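DUF1902 domain-containing protein (PDB 1WV8) is of unknown function but belongs to the DUF1902 family and forms a two-fold symmetric pair of chains in the crystal. Local coordinates at the interface of chains A and B. Coordinates in Å, arbitrary orientation; residue numbers count along the deposited sequence, not the author numbering. Chains: chain A/B, hypothetical protein TTHA1013.

The interface of chains A and B. Residues chain A 17, 33-35, 38; chain B 17, 33-35, 38.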
# COMPACT_ATOMS: atom_id res chain seq x y z
N TRP A 17 7.29 -10.00 2.28
CA TRP A 17 6.01 -9.49 1.80
C TRP A 17 5.85 -10.17 0.47
O TRP A 17 6.81 -10.25 -0.29
CB TRP A 17 6.05 -7.97 1.60
CG TRP A 17 6.00 -7.19 2.87
CD1 TRP A 17 7.06 -6.72 3.60
CD2 TRP A 17 4.82 -6.77 3.55
NE1 TRP A 17 6.60 -6.02 4.69
CE2 TRP A 17 5.23 -6.04 4.68
CE3 TRP A 17 3.45 -6.93 3.31
CZ2 TRP A 17 4.31 -5.47 5.58
CZ3 TRP A 17 2.55 -6.37 4.20
CH2 TRP A 17 2.98 -5.65 5.32
N THR A 33 11.32 -6.21 2.45
CA THR A 33 10.67 -4.96 2.85
C THR A 33 9.71 -4.49 1.78
O THR A 33 9.78 -4.95 0.65
CB THR A 33 11.68 -3.83 3.09
OG1 THR A 33 12.21 -3.41 1.82
CG2 THR A 33 12.81 -4.29 3.99
N LEU A 34 8.82 -3.58 2.14
CA LEU A 34 7.87 -3.06 1.17
C LEU A 34 8.57 -2.17 0.12
O LEU A 34 8.16 -2.14 -1.05
CB LEU A 34 6.78 -2.28 1.91
CG LEU A 34 5.82 -3.20 2.66
CD1 LEU A 34 4.98 -2.38 3.62
CD2 LEU A 34 4.94 -3.94 1.66
N GLU A 35 9.64 -1.48 0.52
CA GLU A 35 10.37 -0.64 -0.43
C GLU A 35 10.92 -1.52 -1.55
O GLU A 35 10.72 -1.24 -2.74
CB GLU A 35 11.52 0.09 0.27
CG GLU A 35 11.11 1.28 1.14
CD GLU A 35 10.21 0.92 2.32
OE1 GLU A 35 10.43 -0.14 2.96
OE2 GLU A 35 9.28 1.71 2.62
N LEU A 38 8.43 -2.87 -3.88
CA LEU A 38 8.04 -1.85 -4.86
C LEU A 38 9.06 -1.81 -5.98
O LEU A 38 8.70 -1.84 -7.15
CB LEU A 38 7.96 -0.47 -4.21
CG LEU A 38 6.57 0.01 -3.79
CD1 LEU A 38 6.68 1.30 -3.01
CD2 LEU A 38 5.70 0.20 -5.03
N TRP B 17 7.85 8.87 4.25
CA TRP B 17 6.57 8.55 3.62
C TRP B 17 5.58 9.32 4.46
O TRP B 17 5.69 9.32 5.69
CB TRP B 17 6.26 7.06 3.71
CG TRP B 17 7.05 6.22 2.76
CD1 TRP B 17 8.24 5.58 3.00
CD2 TRP B 17 6.69 5.91 1.41
NE1 TRP B 17 8.63 4.88 1.88
CE2 TRP B 17 7.69 5.07 0.90
CE3 TRP B 17 5.61 6.26 0.60
CZ2 TRP B 17 7.65 4.57 -0.42
CZ3 TRP B 17 5.56 5.77 -0.70
CH2 TRP B 17 6.58 4.93 -1.19
N THR B 33 10.23 4.60 6.85
CA THR B 33 9.93 3.42 6.03
C THR B 33 8.44 3.14 6.05
O THR B 33 7.72 3.64 6.90
CB THR B 33 10.64 2.16 6.54
OG1 THR B 33 10.03 1.75 7.77
CG2 THR B 33 12.12 2.43 6.76
N LEU B 34 7.98 2.32 5.11
CA LEU B 34 6.57 1.98 5.05
C LEU B 34 6.17 1.07 6.24
O LEU B 34 5.05 1.15 6.74
CB LEU B 34 6.27 1.31 3.72
CG LEU B 34 6.28 2.29 2.56
CD1 LEU B 34 6.30 1.54 1.25
CD2 LEU B 34 5.04 3.20 2.65
N GLU B 35 7.10 0.23 6.70
CA GLU B 35 6.80 -0.64 7.84
C GLU B 35 6.48 0.22 9.06
O GLU B 35 5.44 0.03 9.71
CB GLU B 35 8.00 -1.55 8.15
CG GLU B 35 8.20 -2.73 7.19
CD GLU B 35 8.49 -2.32 5.74
OE1 GLU B 35 9.23 -1.33 5.52
OE2 GLU B 35 7.98 -2.99 4.83
N LEU B 38 3.27 2.00 8.92
CA LEU B 38 2.17 1.09 9.26
C LEU B 38 2.04 0.98 10.77
O LEU B 38 0.96 1.12 11.31
CB LEU B 38 2.41 -0.31 8.69
CG LEU B 38 1.71 -0.63 7.37
CD1 LEU B 38 2.20 -1.96 6.84
CD2 LEU B 38 0.21 -0.64 7.58
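The N-terminal turns of helix 34-51 from chains A and B meet around a two-fold axis, flanked on either side by strand 16-20 of each chain. A:Glu35 leads the contact. Its CG stands anti to the carbonyl carbon (chi1 -76°) and the chain bends at chi2 (62°), which swings the carboxylate across to the start of the partner helix. There OE2 accepts a hydrogen bond from the backbone N of B:Leu34 at 2.9 Å, through its syn lone pair and with 153° at the hydrogen. The same oxygen faces the indole NE1 of B:Trp17, tip to tip at 3.3 Å, with ring and carboxylate planes steeply inclined. Each glutamate thus caps the other chain's helix, whose N-terminal end would probably favour a charged carboxylate. The second oxygens meet tip to tip across the axis, A:Glu35 OE1 lying 3.1 Å from B:Glu35 OE1; two charged carboxylates would probably repel here, unless a proton, which is not seen, lies between them or the helix ends offset the charge. An alanine here, removing the carboxylate that accepts from B:Leu34 N and lies beside B:Trp17 NE1, would probably weaken the pairing of the helix ends. Between the two caps the leucines cross at about a right angle, A:Leu34 CB packing 3.9 Å from B:Leu34 CD1. CD2 of each Leu34 lies over its own chain's Trp17 ring, 3.4 Å above its centre, probably helping to steady the indole. At the rim, A:Trp17 CH2 touches B:Leu38 CD1 at 4.1 Å. In each subunit the helix start, just after strand 30-31 and the Thr33 loop, packs with strand 16-20 and presents this surface to the other chain, within a larger symmetric interface whose biological role the structure alone does not show.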